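Local coordinates for catechol O-methyltransferase (Mycobacterium tuberculosis, PDB 6JCL), which transfers a methyl group from S-adenosyl-L-methionine to a hydroxyl of catechol-like compounds, with the help of a divalent metal cation, at residues V167-G172 / D179-A184; D139-K142 / A147-Q150. One frame throughout, in Å; residues are numbered along the deposited sequence.

Contact 1. Residues V167-G172 / D179-A184; sequences VIRGGG and DADAVA. With SR (strontium ion), chain L.
A salt bridge and a close van der Waals contact join the loop 167-172 to the N-terminal turn of helix 180-194, on the metal-site side of a Rossmann-like class I methyltransferase fold. The loop follows strand 160-165. R169 carries the bridge. Its NE lies 2.8 Å from OD2 of D181, with an N-H...O angle of 158°. The oxygen sits at the edge of the guanidinium, in its plane, whereas NE comes to OD2 from above the carboxylate plane. The R169 chain bends at chi2 and chi3 (both -50°), which folds the guanidinium back beside the helix start. Its NH1 makes a second salt bridge, to D212. The two bridges, at NE and NH1, would restrict the rotation of the guanidinium.

A strontium ion is bound at the helix start, apart from the one at the active site. D181 chelates it through both oxygens, OD1 at 2.5 Å and OD2 at 2.7 Å. OD2 is thus shared between the ion and R169. D179 also binds this ion, most closely through OD1 at 2.5 Å. D179 is the N-cap of the helix, and the same OD1 accepts from the backbone N of A182 at 3.2 Å. The cation and the helix N-terminus would both favour a charged D179. Beside the bridge, CB of A182 rests 3.6 Å from the carbonyl O of G172.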
ATOM      1  N   VAL A 167       6.239  12.022  -0.263  1.00 13.98           N
ATOM      2  CA  VAL A 167       6.660  12.419   1.081  1.00 14.34           C
ATOM      3  C   VAL A 167       8.130  12.099   1.361  1.00 16.43           C
ATOM      4  O   VAL A 167       8.575  12.295   2.493  1.00 14.95           O
ATOM      5  CB  VAL A 167       5.768  11.779   2.168  1.00 14.43           C
ATOM      6  CG1 VAL A 167       4.290  12.158   1.978  1.00 15.78           C
ATOM      7  CG2 VAL A 167       5.964  10.260   2.198  1.00 14.27           C
ATOM      8  N   ILE A 168       8.897  11.607   0.376  1.00 15.81           N
ATOM      9  CA  ILE A 168      10.292  11.230   0.602  1.00 15.85           C
ATOM     10  C   ILE A 168      11.258  12.100  -0.197  1.00 15.67           C
ATOM     11  O   ILE A 168      12.319  12.495   0.320  1.00 15.54           O
ATOM     12  CB  ILE A 168      10.529   9.729   0.300  1.00 14.58           C
ATOM     13  CG1 ILE A 168       9.548   8.841   1.105  1.00 15.18           C
ATOM     14  CG2 ILE A 168      12.006   9.350   0.565  1.00 15.60           C
ATOM     15  CD1 ILE A 168       9.727   8.928   2.635  1.00 17.01           C
ATOM     16  N   ARG A 169      10.924  12.394  -1.456  1.00 14.83           N
ATOM     17  CA  ARG A 169      11.665  13.338  -2.294  1.00 15.35           C
ATOM     18  C   ARG A 169      13.163  13.009  -2.321  1.00 18.41           C
ATOM     19  O   ARG A 169      14.023  13.853  -2.047  1.00 16.28           O
ATOM     20  CB  ARG A 169      11.423  14.791  -1.838  1.00 17.08           C
ATOM     21  CG  ARG A 169       9.931  15.238  -1.906  1.00 18.98           C
ATOM     22  CD  ARG A 169       9.275  14.930  -3.274  1.00 16.19           C
ATOM     23  NE  ARG A 169      10.143  15.447  -4.332  1.00 18.08           N
ATOM     24  CZ  ARG A 169      10.591  14.753  -5.375  1.00 20.40           C
ATOM     25  NH1 ARG A 169      10.222  13.494  -5.563  1.00 18.18           N
ATOM     26  NH2 ARG A 169      11.453  15.338  -6.224  1.00 19.46           N
ATOM     27  N   GLY A 170      13.475  11.763  -2.681  1.00 17.10           N
ATOM     28  CA  GLY A 170      14.873  11.378  -2.838  1.00 17.35           C
ATOM     29  C   GLY A 170      15.716  11.493  -1.585  1.00 19.23           C
ATOM     30  O   GLY A 170      16.929  11.687  -1.681  1.00 18.35           O
ATOM     31  N   GLY A 171      15.103  11.359  -0.409  1.00 16.46           N
ATOM     32  CA  GLY A 171      15.802  11.502   0.846  1.00 17.01           C
ATOM     33  C   GLY A 171      15.985  12.929   1.296  1.00 19.90           C
ATOM     34  O   GLY A 171      16.593  13.152   2.351  1.00 20.07           O
ATOM     35  N   GLY A 172      15.488  13.901   0.523  1.00 18.65           N
ATOM     36  CA  GLY A 172      15.660  15.298   0.868  1.00 19.48           C
ATOM     37  C   GLY A 172      15.005  15.689   2.174  1.00 18.61           C
ATOM     38  O   GLY A 172      15.323  16.746   2.717  1.00 19.29           O
ATOM     39  N   ASP A 179      14.390  23.541  -0.209  1.00 20.82           N
ATOM     40  CA  ASP A 179      13.764  22.623  -1.160  1.00 19.88           C
ATOM     41  C   ASP A 179      12.318  22.504  -0.694  1.00 20.42           C
ATOM     42  O   ASP A 179      12.038  21.809   0.279  1.00 20.77           O
ATOM     43  CB  ASP A 179      14.494  21.286  -1.135  1.00 20.82           C
ATOM     44  CG  ASP A 179      13.911  20.280  -2.113  1.00 25.50           C
ATOM     45  OD1 ASP A 179      12.676  20.256  -2.331  1.00 32.34           O
ATOM     46  OD2 ASP A 179      14.714  19.507  -2.661  1.00 34.64           O
ATOM     47  N   ALA A 180      11.412  23.216  -1.361  1.00 19.26           N
ATOM     48  CA  ALA A 180      10.061  23.375  -0.827  1.00 20.15           C
ATOM     49  C   ALA A 180       9.335  22.048  -0.630  1.00 22.09           C
ATOM     50  O   ALA A 180       8.710  21.843   0.415  1.00 18.29           O
ATOM     51  CB  ALA A 180       9.246  24.292  -1.731  1.00 22.40           C
ATOM     52  N   ASP A 181       9.419  21.116  -1.592  1.00 17.46           N
ATOM     53  CA  ASP A 181       8.645  19.884  -1.423  1.00 16.68           C
ATOM     54  C   ASP A 181       9.260  18.951  -0.388  1.00 16.52           C
ATOM     55  O   ASP A 181       8.524  18.241   0.306  1.00 17.15           O
ATOM     56  CB  ASP A 181       8.475  19.174  -2.781  1.00 16.24           C
ATOM     57  CG  ASP A 181       9.782  19.144  -3.582  1.00 23.85           C
ATOM     58  OD1 ASP A 181      10.081  20.198  -4.212  1.00 50.78           O
ATOM     59  OD2 ASP A 181      10.498  18.132  -3.581  1.00 40.08           O
ATOM     60  N   ALA A 182      10.578  18.995  -0.200  1.00 16.93           N
ATOM     61  CA  ALA A 182      11.187  18.186   0.850  1.00 16.95           C
ATOM     62  C   ALA A 182      10.931  18.771   2.243  1.00 17.40           C
ATOM     63  O   ALA A 182      10.622  18.035   3.183  1.00 17.26           O
ATOM     64  CB  ALA A 182      12.685  18.037   0.565  1.00 17.37           C
ATOM     65  N   VAL A 183      11.019  20.091   2.386  1.00 18.05           N
ATOM     66  CA  VAL A 183      10.681  20.721   3.662  1.00 18.60           C
ATOM     67  C   VAL A 183       9.232  20.424   4.039  1.00 18.19           C
ATOM     68  O   VAL A 183       8.927  20.057   5.181  1.00 18.35           O
ATOM     69  CB  VAL A 183      10.945  22.232   3.587  1.00 19.45           C
ATOM     70  CG1 VAL A 183      10.355  22.913   4.803  1.00 20.04           C
ATOM     71  CG2 VAL A 183      12.451  22.499   3.546  1.00 20.11           C
ATOM     72  N   ALA A 184       8.319  20.582   3.078  1.00 17.78           N
ATOM     73  CA  ALA A 184       6.909  20.308   3.342  1.00 17.49           C
ATOM     74  C   ALA A 184       6.687  18.840   3.686  1.00 19.31           C
ATOM     75  O   ALA A 184       5.907  18.506   4.592  1.00 19.07           O
ATOM     76  CB  ALA A 184       6.054  20.700   2.128  1.00 17.24           C
TER
HETATM   77 SR    SR L 304      12.438  19.582  -4.752  0.85 16.99          SR

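Contact 2. Residues D139-K142 / A147-Q150. With SR (strontium ion), chain J; SAH (S-adenosyl-L-homocysteine), chain I.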
ATOM      1  N   ASP A 139      -2.587  15.316  -3.007  1.00 17.61           N
ATOM      2  CA  ASP A 139      -1.527  15.397  -4.010  1.00 14.88           C
ATOM      3  C   ASP A 139      -1.564  16.751  -4.724  1.00 18.88           C
ATOM      4  O   ASP A 139      -1.540  16.827  -5.956  1.00 18.59           O
ATOM      5  CB  ASP A 139      -1.643  14.245  -5.013  1.00 16.17           C
ATOM      6  CG  ASP A 139      -0.393  14.114  -5.890  1.00 16.96           C
ATOM      7  OD1 ASP A 139       0.693  14.550  -5.418  1.00 18.21           O
ATOM      8  OD2 ASP A 139      -0.495  13.599  -7.037  1.00 17.93           O
ATOM      9  N   ALA A 140      -1.591  17.843  -3.958  1.00 18.34           N
ATOM     10  CA  ALA A 140      -1.703  19.172  -4.561  1.00 16.22           C
ATOM     11  C   ALA A 140      -0.479  20.028  -4.229  1.00 16.33           C
ATOM     12  O   ALA A 140       0.652  19.564  -4.430  1.00 17.84           O
ATOM     13  CB  ALA A 140      -3.021  19.836  -4.135  1.00 16.81           C
ATOM     14  N   ASP A 141      -0.669  21.260  -3.728  1.00 17.97           N
ATOM     15  CA  ASP A 141       0.461  22.113  -3.329  1.00 17.23           C
ATOM     16  C   ASP A 141       1.003  21.639  -1.981  1.00 20.03           C
ATOM     17  O   ASP A 141       0.248  21.534  -1.004  1.00 20.62           O
ATOM     18  CB  ASP A 141       0.062  23.588  -3.273  1.00 19.62           C
ATOM     19  CG  ASP A 141      -1.206  23.840  -2.469  1.00 25.10           C
ATOM     20  OD1 ASP A 141      -2.146  23.022  -2.547  1.00 21.36           O
ATOM     21  OD2 ASP A 141      -1.263  24.872  -1.777  1.00 21.06           O
ATOM     22  N   LYS A 142       2.307  21.303  -1.931  1.00 19.45           N
ATOM     23  CA  LYS A 142       2.806  20.550  -0.781  1.00 19.39           C
ATOM     24  C   LYS A 142       2.794  21.359   0.509  1.00 17.60           C
ATOM     25  O   LYS A 142       2.662  20.773   1.595  1.00 19.15           O
ATOM     26  CB  LYS A 142       4.226  20.034  -1.038  1.00 18.97           C
ATOM     27  CG  LYS A 142       4.348  19.195  -2.311  1.00 18.13           C
ATOM     28  CD  LYS A 142       3.285  18.089  -2.391  1.00 16.63           C
ATOM     29  CE  LYS A 142       3.647  17.052  -3.453  1.00 22.28           C
ATOM     30  NZ  LYS A 142       2.454  16.210  -3.781  1.00 23.75           N
ATOM     31  N   ALA A 147      -2.667  21.420   6.217  1.00 20.28           N
ATOM     32  CA  ALA A 147      -4.044  21.924   6.200  1.00 20.56           C
ATOM     33  C   ALA A 147      -5.003  20.929   5.544  1.00 20.15           C
ATOM     34  O   ALA A 147      -6.126  20.717   6.039  1.00 21.87           O
ATOM     35  CB  ALA A 147      -4.106  23.256   5.462  1.00 20.94           C
ATOM     36  N   TYR A 148      -4.586  20.317   4.425  1.00 19.25           N
ATOM     37  CA  TYR A 148      -5.467  19.373   3.739  1.00 18.95           C
ATOM     38  C   TYR A 148      -5.707  18.130   4.585  1.00 21.13           C
ATOM     39  O   TYR A 148      -6.803  17.556   4.559  1.00 19.22           O
ATOM     40  CB  TYR A 148      -4.892  18.984   2.370  1.00 18.11           C
ATOM     41  CG  TYR A 148      -4.756  20.155   1.432  1.00 20.48           C
ATOM     42  CD1 TYR A 148      -5.592  21.263   1.545  1.00 21.71           C
ATOM     43  CD2 TYR A 148      -3.794  20.149   0.430  1.00 17.69           C
ATOM     44  CE1 TYR A 148      -5.461  22.347   0.692  1.00 20.63           C
ATOM     45  CE2 TYR A 148      -3.650  21.222  -0.422  1.00 17.97           C
ATOM     46  CZ  TYR A 148      -4.492  22.310  -0.300  1.00 18.81           C
ATOM     47  OH  TYR A 148      -4.337  23.381  -1.147  1.00 19.84           O
ATOM     48  N   ILE A 149      -4.694  17.697   5.340  1.00 18.68           N
ATOM     49  CA  ILE A 149      -4.874  16.548   6.226  1.00 18.80           C
ATOM     50  C   ILE A 149      -5.865  16.891   7.337  1.00 19.88           C
ATOM     51  O   ILE A 149      -6.746  16.087   7.672  1.00 20.25           O
ATOM     52  CB  ILE A 149      -3.520  16.078   6.792  1.00 19.71           C
ATOM     53  CG1 ILE A 149      -2.666  15.462   5.689  1.00 19.25           C
ATOM     54  CG2 ILE A 149      -3.732  15.065   7.945  1.00 21.07           C
ATOM     55  CD1 ILE A 149      -1.176  15.441   6.049  1.00 22.82           C
ATOM     56  N   GLN A 150      -5.765  18.103   7.898  1.00 20.52           N
ATOM     57  CA  GLN A 150      -6.739  18.529   8.903  1.00 21.70           C
ATOM     58  C   GLN A 150      -8.155  18.547   8.328  1.00 24.81           C
ATOM     59  O   GLN A 150      -9.102  18.093   8.984  1.00 22.89           O
ATOM     60  CB  GLN A 150      -6.339  19.897   9.460  1.00 25.77           C
ATOM     61  CG  GLN A 150      -5.124  19.810  10.390  1.00 30.83           C
ATOM     62  CD  GLN A 150      -4.497  21.160  10.714  1.00 44.46           C
ATOM     63  OE1 GLN A 150      -4.581  22.111   9.932  1.00 43.51           O
ATOM     64  NE2 GLN A 150      -3.865  21.247  11.877  1.00 52.24           N
TER
HETATM   65 SR    SR J 302       2.127  13.474  -7.126  0.85 18.14          SR
HETATM   66  N   SAH I 301      -2.872  13.646  -8.740  1.00 17.72           N
HETATM   67  CA  SAH I 301      -2.429  13.878 -10.124  1.00 17.33           C
HETATM   68  CB  SAH I 301      -1.267  14.866 -10.133  1.00 15.62           C
HETATM   69  CG  SAH I 301      -1.539  16.167  -9.383  1.00 17.46           C
HETATM   70  SD  SAH I 301      -0.241  17.372  -9.766  1.00 18.27           S
HETATM   71  C   SAH I 301      -2.022  12.575 -10.798  1.00 19.50           C
HETATM   72  O   SAH I 301      -2.436  12.258 -11.920  1.00 20.33           O
HETATM   73  OXT SAH I 301      -1.290  11.805 -10.188  1.00 18.49           O
HETATM   74  C5' SAH I 301      -0.753  18.635  -8.576  1.00 17.28           C
HETATM   75  C4' SAH I 301      -2.009  19.405  -8.995  1.00 18.37           C
HETATM   76  O4' SAH I 301      -2.407  20.202  -7.898  1.00 19.40           O
HETATM   77  C3' SAH I 301      -1.809  20.382 -10.162  1.00 22.17           C
HETATM   78  O3' SAH I 301      -2.796  20.109 -11.157  1.00 23.25           O
HETATM   79  C2' SAH I 301      -2.025  21.762  -9.563  1.00 22.18           C
HETATM   80  O2' SAH I 301      -2.563  22.718 -10.468  1.00 19.78           O
HETATM   81  C1' SAH I 301      -2.922  21.430  -8.367  1.00 19.44           C
HETATM   82  N9  SAH I 301      -2.929  22.433  -7.290  1.00 19.51           N
HETATM   83  C8  SAH I 301      -1.853  23.167  -6.834  1.00 20.70           C
HETATM   84  N7  SAH I 301      -2.300  23.960  -5.835  1.00 19.75           N
HETATM   85  C5  SAH I 301      -3.624  23.727  -5.651  1.00 22.91           C
HETATM   86  C6  SAH I 301      -4.553  24.284  -4.774  1.00 23.46           C
HETATM   87  N6  SAH I 301      -4.207  25.229  -3.893  1.00 22.74           N
HETATM   88  N1  SAH I 301      -5.850  23.830  -4.823  1.00 21.69           N
HETATM   89  C2  SAH I 301      -6.233  22.868  -5.747  1.00 23.80           C
HETATM   90  N3  SAH I 301      -5.317  22.329  -6.625  1.00 20.33           N
HETATM   91  C4  SAH I 301      -4.027  22.768  -6.563  1.00 22.17           C
HETATM   92  O   HOH W   1       1.378  12.314  -9.263  1.00 20.56           O
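Y148 sets the hydroxyl end of its ring edge against the carboxylate of D141, and A140 lies beside the ring, in the pocket for the methyl donor. Its OH donates to OD1 of D141 at 2.6 Å. OD1 lies in the ring plane and accepts through its syn lone pair. The two side chains cross at about a right angle, with carboxylate and ring planes 58° apart. CG of D141 stands between the backbone N and the carbonyl carbon (chi1 50°), which turns the carboxylate to the tyrosine hydroxyl. N144 holds the other oxygen, OD2. CB of A140 meets the ring obliquely, 4.0 Å from CE2 of Y148.

S-adenosyl-L-homocysteine occupies the pocket. Its adenine amino group, N6, lies 3.3 Å from OD1 of D141 and equally near OH of Y148. CB of A140 approaches the ribose and adenine.

At the start of 139-142, D139 reaches the other end of the ligand. Its OD2 accepts from the amino N of the homocysteine part at 2.9 Å. Both carboxylate oxygens also bind a strontium ion, OD1 at 2.5 Å, and D165 and N166 join them. NZ of K142 makes a salt bridge with OD1 of D139 at 2.9 Å. A water on the ion donates to OXT of the ligand. One short loop therefore couples the adenine end of the cofactor to the metal.

Contact 2 comes first along the chain and closes before contact 1 opens. Their centres lie about 14 Å apart, within one O-methyltransferase domain. Each joins a loop after a parallel strand of the central sheet to the helix that follows: strand 133-138 to helix 145-155, and strand 160-165 to helix 180-194. The two strands are neighbours in the sheet. The contacts touch where CB of A184 meets the carbonyl O of K142 at 3.4 Å. I149 and Q150 also pack on helix 180-194. The strontium ion of contact 1 occupies a different site from the active-site ion. D139, just after strand 133-138, and D165 and N166, at the end of strand 160-165, bind the latter, so these neighbouring strand ends build the metal site.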